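Local coordinates for bsobi restriction endonuclease (Geobacillus stearothermophilus, PDB 1DC1), which recognises the degenerate double-stranded DNA sequence 5'-CYCGRG-3' and, as a homodimeric type II restriction endonuclease, cleaves it after the first C, at the interface of chains A and B. Coordinates in Å, arbitrary orientation; residue numbers count along the deposited sequence, not the author numbering. Chains: chain A/B, Bsobi restriction endonuclease.

Contact 1 and contact 2 are two patches of the homodimer interface, their C-alpha centres about 26 Å apart. Helix 21-53 takes part in both: its first turns, in chain B, receive a loop of chain A in contact 1, while its middle, in chain A, packs on helix 110-152 of chain B in contact 2. Because the interface is two-fold symmetric, each patch has a twin with the chains exchanged, and every copy of helix 21-53 touches the partner at both levels. Contact 1 is chiefly aromatic; contact 2 combines aliphatic packing with a serine-arginine link. Together they tie the subunits along this helix.

Contact 1: the interface of chains A and B. Residues chain A 84-85, 87; chain B 21, 24-25, 28.
The short loop between helices 80-83 and 88-103 of chain A sets A:Phe85 against the first turns of helix 21-53 of chain B, where B:Tyr21, B:Tyr24, B:Arg25 and B:Phe28 form the receiving surface. A:Phe85 dominates its side, hiding 110 Å² of its surface against the partner. Its CD1-CE1 side lies against the CD2-CE2 side of the B:Phe28 ring, with A:Phe85 CD1 and B:Phe28 CE2 3.4 Å apart. The two rings are nearly parallel but slipped: the rim of one lies over that of the other, the centres displaced. On the same face of the A:Phe85 ring, toward its other rim, sits the methylene of B:Tyr24, with CB 4.1 Å from A:Phe85 CD2; the B:Tyr24 side chain runs alongside, pointing the same way. B:Tyr21 comes to that rim from outside it, displaced toward the opposite face: its CE1 comes to 3.7 Å from A:Phe85 CD2, the two rings inclined to each other by roughly 30°. The B:Tyr21 side chain reaches out with CG anti to the backbone N (chi1 -177°), which carries the phenol along the loop until OH stands 3.6 Å from A:Phe85 CA. B:Arg25 supplies the next part of the surface. Its chain is extended from CG to NE and runs past the carbonyl oxygen of A:Phe85, which lies in the guanidinium plane at its edge, 3.7 Å from B:Arg25 NE, too long for a hydrogen bond. Beyond it, A:Thr87 CG2 packs 3.9 Å from B:Arg25 NE, the methyl meeting the start of the guanidinium group. The phenyl ring is thus bounded on one face by B:Phe28 and B:Tyr24 and at the far rim, toward the other face, by B:Tyr21, which should limit its movement. The patch fastens this loop to the partner subunit and may thereby steady the adjoining helix 80-83, which carries the DNA-contacting A:Lys81.

Contact 2: the interface of chains A and B. Residues chain A 39, 42-43, 126; chain B 117, 120-121.
Helix 21-53 of chain A and helix 110-152 of chain B cross at about 50° from antiparallel, while helix 110-152 of chain A adds A:Leu126 beside the crossing. A polar link joins B:Arg117 and A:Ser39. B:Arg117 NH1 donates to the A:Ser39 hydroxyl, OG, at 2.7 Å, a moderately bent bond (149° at H) with the oxygen slightly tilted from the guanidinium plane. NH2 of the same guanidinium adds only a weak bond to that oxygen, so the hydroxyl faces the fork of the two terminal nitrogens but favours NH1. The arginine chain is extended from CG to NE, and the turn about the CD-NE bond (chi4 -81°) swings the guanidinium toward chain A. A:Ile43 covers one face of that group near its rim, CG1 standing 3.7 Å above the plane. Its CD1 reaches the arginine methylene, 3.8 Å from B:Arg117 CG, the two side chains meeting at about a right angle. One turn along the chain B helix, B:Leu120 projects into chain A, its CG opposite the backbone N. Its CD2 branch is the apolar hub, touching A:Ser39 CB, A:Ile43 CD1, A:Tyr42 CB and, at 3.9 Å, A:Leu126 CD2; CD1 also meets the A:Tyr42 methylene. B:Phe121 adds a further contact to A:Ser39 beside B:Arg117 and B:Leu120: its ring rim presents CE1 to A:Leu126 CD2 at 3.8 Å and CZ to A:Ser39 CB at 3.9 Å. Within chain A, A:Leu126 CB lies over one face of the A:Tyr42 ring, toward its rim and 3.8 Å above its plane, an intrachain packing that should keep the two residues in register against B:Leu120. The site thus lies in the long-helix part of the dimer, where helices 21-53 and 110-152 of the two subunits interlock, set apart from the strand-rich regions.

Contact 1: the interface of chains A and B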
ATOM      1  N   LYS A  84       3.836  11.681 -14.608  1.00 17.17           N
ATOM      2  CA  LYS A  84       2.988  12.839 -14.462  1.00 20.15           C
ATOM      3  C   LYS A  84       3.692  14.098 -13.935  1.00 18.97           C
ATOM      4  O   LYS A  84       3.256  15.213 -14.248  1.00 15.43           O
ATOM      5  CB  LYS A  84       1.865  12.516 -13.486  1.00 20.15           C
ATOM      6  CG  LYS A  84       0.889  11.461 -13.905  1.00 27.70           C
ATOM      7  CD  LYS A  84      -0.280  11.330 -12.870  1.00 30.98           C
ATOM      8  CE  LYS A  84       0.127  11.598 -11.352  1.00 30.67           C
ATOM      9  NZ  LYS A  84       0.670  10.421 -10.561  1.00 15.98           N
ATOM     10  N   PHE A  85       4.751  13.919 -13.139  1.00 17.65           N
ATOM     11  CA  PHE A  85       5.467  15.057 -12.522  1.00 22.50           C
ATOM     12  C   PHE A  85       6.749  15.501 -13.269  1.00 16.70           C
ATOM     13  O   PHE A  85       7.393  16.471 -12.896  1.00 19.80           O
ATOM     14  CB  PHE A  85       5.747  14.736 -11.020  1.00 19.31           C
ATOM     15  CG  PHE A  85       4.497  14.481 -10.194  1.00 18.10           C
ATOM     16  CD1 PHE A  85       3.911  13.219 -10.164  1.00 17.13           C
ATOM     17  CD2 PHE A  85       3.870  15.523  -9.528  1.00 19.71           C
ATOM     18  CE1 PHE A  85       2.720  13.025  -9.501  1.00 23.34           C
ATOM     19  CE2 PHE A  85       2.667  15.325  -8.856  1.00 22.93           C
ATOM     20  CZ  PHE A  85       2.090  14.088  -8.845  1.00 20.91           C
ATOM     21  N   THR A  87       8.957  16.950 -16.578  1.00 13.52           N
ATOM     22  CA  THR A  87       8.871  17.839 -17.728  1.00 15.27           C
ATOM     23  C   THR A  87       9.417  17.026 -18.911  1.00 17.42           C
ATOM     24  O   THR A  87       9.999  15.947 -18.734  1.00 17.29           O
ATOM     25  CB  THR A  87       9.773  19.046 -17.583  1.00 17.58           C
ATOM     26  OG1 THR A  87      11.130  18.587 -17.545  1.00 16.27           O
ATOM     27  CG2 THR A  87       9.468  19.805 -16.308  1.00 18.55           C
TER
ATOM     28  N   TYR B  21       4.411  21.333  -5.370  1.00 16.86           N
ATOM     29  CA  TYR B  21       4.559  20.637  -6.629  1.00 16.25           C
ATOM     30  C   TYR B  21       6.058  20.346  -6.930  1.00 17.71           C
ATOM     31  O   TYR B  21       6.423  19.231  -7.335  1.00 15.47           O
ATOM     32  CB  TYR B  21       3.913  21.492  -7.712  1.00 20.41           C
ATOM     33  CG  TYR B  21       3.967  20.791  -9.022  1.00 21.82           C
ATOM     34  CD1 TYR B  21       3.061  19.786  -9.323  1.00 25.45           C
ATOM     35  CD2 TYR B  21       5.007  21.028  -9.902  1.00 28.47           C
ATOM     36  CE1 TYR B  21       3.193  19.019 -10.471  1.00 29.18           C
ATOM     37  CE2 TYR B  21       5.152  20.264 -11.063  1.00 31.23           C
ATOM     38  CZ  TYR B  21       4.243  19.267 -11.331  1.00 30.52           C
ATOM     39  OH  TYR B  21       4.407  18.511 -12.463  1.00 42.80           O
ATOM     40  N   TYR B  24       7.341  17.458  -4.859  1.00 10.96           N
ATOM     41  CA  TYR B  24       6.825  16.182  -5.371  1.00 11.24           C
ATOM     42  C   TYR B  24       7.663  15.730  -6.600  1.00 15.21           C
ATOM     43  O   TYR B  24       8.102  14.582  -6.660  1.00 14.31           O
ATOM     44  CB  TYR B  24       5.326  16.296  -5.760  1.00 11.08           C
ATOM     45  CG  TYR B  24       4.348  16.121  -4.590  1.00 12.50           C
ATOM     46  CD1 TYR B  24       4.456  15.022  -3.711  1.00 10.24           C
ATOM     47  CD2 TYR B  24       3.335  17.040  -4.351  1.00 12.58           C
ATOM     48  CE1 TYR B  24       3.583  14.844  -2.624  1.00 11.24           C
ATOM     49  CE2 TYR B  24       2.446  16.856  -3.243  1.00 13.11           C
ATOM     50  CZ  TYR B  24       2.588  15.758  -2.400  1.00 11.47           C
ATOM     51  OH  TYR B  24       1.742  15.563  -1.354  1.00 12.35           O
ATOM     52  N   ARG B  25       7.864  16.614  -7.579  1.00 12.87           N
ATOM     53  CA  ARG B  25       8.666  16.271  -8.739  1.00 11.96           C
ATOM     54  C   ARG B  25      10.085  15.863  -8.302  1.00 15.11           C
ATOM     55  O   ARG B  25      10.627  14.824  -8.756  1.00 14.82           O
ATOM     56  CB  ARG B  25       8.671  17.469  -9.687  1.00 16.67           C
ATOM     57  CG  ARG B  25       9.594  17.351 -10.834  1.00 15.03           C
ATOM     58  CD  ARG B  25       9.393  18.544 -11.765  1.00 18.67           C
ATOM     59  NE  ARG B  25      10.470  18.512 -12.754  0.61 18.66           N
ATOM     60  CZ  ARG B  25      11.573  19.251 -12.688  0.61 20.93           C
ATOM     61  NH1 ARG B  25      11.734  20.089 -11.675  0.61 23.86           N
ATOM     62  NH2 ARG B  25      12.546  19.110 -13.587  0.61 17.78           N
ATOM     63  N   PHE B  28       9.946  12.298  -6.825  1.00 15.91           N
ATOM     64  CA  PHE B  28       9.772  11.281  -7.842  1.00 15.84           C
ATOM     65  C   PHE B  28      11.080  11.078  -8.614  1.00 17.70           C
ATOM     66  O   PHE B  28      11.438   9.955  -8.886  1.00 13.39           O
ATOM     67  CB  PHE B  28       8.602  11.638  -8.789  1.00 16.08           C
ATOM     68  CG  PHE B  28       7.212  11.166  -8.278  1.00 11.60           C
ATOM     69  CD1 PHE B  28       6.899   9.792  -8.167  1.00 15.47           C
ATOM     70  CD2 PHE B  28       6.241  12.089  -7.886  1.00 15.13           C
ATOM     71  CE1 PHE B  28       5.662   9.357  -7.678  1.00 14.45           C
ATOM     72  CE2 PHE B  28       4.976  11.663  -7.385  1.00 14.19           C
ATOM     73  CZ  PHE B  28       4.694  10.306  -7.283  1.00 16.26           C
TER

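Contact 2: the interface of chains A and B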
ATOM      1  N   SER A  39      -0.751 -11.599 -17.271  1.00 14.15           N
ATOM      2  CA  SER A  39       0.651 -11.411 -17.656  1.00 14.29           C
ATOM      3  C   SER A  39       0.936 -11.423 -19.152  1.00 15.20           C
ATOM      4  O   SER A  39       1.805 -10.686 -19.643  1.00 16.94           O
ATOM      5  CB  SER A  39       1.548 -12.475 -16.977  1.00 14.80           C
ATOM      6  OG  SER A  39       1.371 -13.780 -17.521  1.00 10.48           O
ATOM      7  N   TYR A  42       1.586  -8.262 -21.240  1.00 13.91           N
ATOM      8  CA  TYR A  42       2.844  -7.626 -20.865  1.00 13.21           C
ATOM      9  C   TYR A  42       4.029  -8.265 -21.623  1.00 15.60           C
ATOM     10  O   TYR A  42       4.877  -7.548 -22.182  1.00 15.19           O
ATOM     11  CB  TYR A  42       3.084  -7.747 -19.365  1.00 13.64           C
ATOM     12  CG  TYR A  42       2.189  -6.847 -18.581  1.00 16.21           C
ATOM     13  CD1 TYR A  42       0.909  -7.262 -18.232  1.00 12.31           C
ATOM     14  CD2 TYR A  42       2.598  -5.544 -18.235  1.00 14.26           C
ATOM     15  CE1 TYR A  42       0.028  -6.401 -17.557  1.00 16.19           C
ATOM     16  CE2 TYR A  42       1.729  -4.673 -17.554  1.00 17.84           C
ATOM     17  CZ  TYR A  42       0.442  -5.117 -17.223  1.00 20.91           C
ATOM     18  OH  TYR A  42      -0.444  -4.304 -16.557  1.00 23.83           O
ATOM     19  N   ILE A  43       4.092  -9.606 -21.623  1.00 15.74           N
ATOM     20  CA  ILE A  43       5.155 -10.305 -22.334  1.00 14.22           C
ATOM     21  C   ILE A  43       5.056 -10.064 -23.849  1.00 15.19           C
ATOM     22  O   ILE A  43       6.073  -9.891 -24.508  1.00 16.43           O
ATOM     23  CB  ILE A  43       5.115 -11.811 -22.030  1.00 14.53           C
ATOM     24  CG1 ILE A  43       5.215 -12.004 -20.514  1.00 12.39           C
ATOM     25  CG2 ILE A  43       6.237 -12.539 -22.772  1.00 12.05           C
ATOM     26  CD1 ILE A  43       6.554 -11.649 -19.909  1.00 13.54           C
ATOM     27  N   LEU A 126       2.187  -4.259 -13.633  1.00 11.89           N
ATOM     28  CA  LEU A 126       1.296  -5.415 -13.561  1.00 11.68           C
ATOM     29  C   LEU A 126       0.868  -5.616 -12.113  1.00 13.60           C
ATOM     30  O   LEU A 126      -0.300  -5.926 -11.868  1.00 11.29           O
ATOM     31  CB  LEU A 126       1.952  -6.691 -14.113  1.00 11.47           C
ATOM     32  CG  LEU A 126       1.220  -8.014 -13.775  1.00 14.01           C
ATOM     33  CD1 LEU A 126      -0.101  -8.056 -14.508  1.00 10.50           C
ATOM     34  CD2 LEU A 126       2.038  -9.185 -14.138  1.00 12.67           C
TER
ATOM     35  N   ARG B 117       9.426 -13.737 -18.162  1.00 13.76           N
ATOM     36  CA  ARG B 117       8.470 -13.917 -17.070  1.00 15.78           C
ATOM     37  C   ARG B 117       9.126 -13.751 -15.727  1.00 15.06           C
ATOM     38  O   ARG B 117       8.546 -13.159 -14.819  1.00 12.01           O
ATOM     39  CB  ARG B 117       7.762 -15.251 -17.180  1.00 13.98           C
ATOM     40  CG  ARG B 117       6.668 -15.112 -18.230  1.00 14.43           C
ATOM     41  CD  ARG B 117       5.941 -16.414 -18.731  1.00 18.46           C
ATOM     42  NE  ARG B 117       4.877 -15.962 -19.647  1.00 17.24           N
ATOM     43  CZ  ARG B 117       3.688 -15.509 -19.249  1.00 14.09           C
ATOM     44  NH1 ARG B 117       3.379 -15.455 -17.952  1.00 14.86           N
ATOM     45  NH2 ARG B 117       2.848 -15.033 -20.147  1.00 16.91           N
ATOM     46  N   LEU B 120       9.481  -9.895 -15.359  1.00 11.73           N
ATOM     47  CA  LEU B 120       8.194  -9.286 -15.170  1.00 12.09           C
ATOM     48  C   LEU B 120       7.716  -9.456 -13.707  1.00 10.74           C
ATOM     49  O   LEU B 120       7.249  -8.492 -13.116  1.00 11.22           O
ATOM     50  CB  LEU B 120       7.170  -9.925 -16.116  1.00 12.39           C
ATOM     51  CG  LEU B 120       5.753  -9.349 -15.984  1.00 12.37           C
ATOM     52  CD1 LEU B 120       5.832  -7.889 -16.502  1.00 10.11           C
ATOM     53  CD2 LEU B 120       4.705 -10.228 -16.744  1.00 11.14           C
ATOM     54  N   PHE B 121       7.784 -10.677 -13.153  1.00 10.96           N
ATOM     55  CA  PHE B 121       7.338 -10.882 -11.767  1.00 14.52           C
ATOM     56  C   PHE B 121       8.356 -10.320 -10.746  1.00 13.53           C
ATOM     57  O   PHE B 121       7.967  -9.781  -9.712  1.00 13.90           O
ATOM     58  CB  PHE B 121       7.012 -12.377 -11.505  1.00 19.43           C
ATOM     59  CG  PHE B 121       5.848 -12.906 -12.339  1.00 14.05           C
ATOM     60  CD1 PHE B 121       4.689 -12.155 -12.503  1.00 21.36           C
ATOM     61  CD2 PHE B 121       5.968 -14.070 -13.039  1.00 15.15           C
ATOM     62  CE1 PHE B 121       3.681 -12.563 -13.377  1.00 21.49           C
ATOM     63  CE2 PHE B 121       4.975 -14.483 -13.904  1.00 16.01           C
ATOM     64  CZ  PHE B 121       3.836 -13.738 -14.083  1.00 14.79           C
TER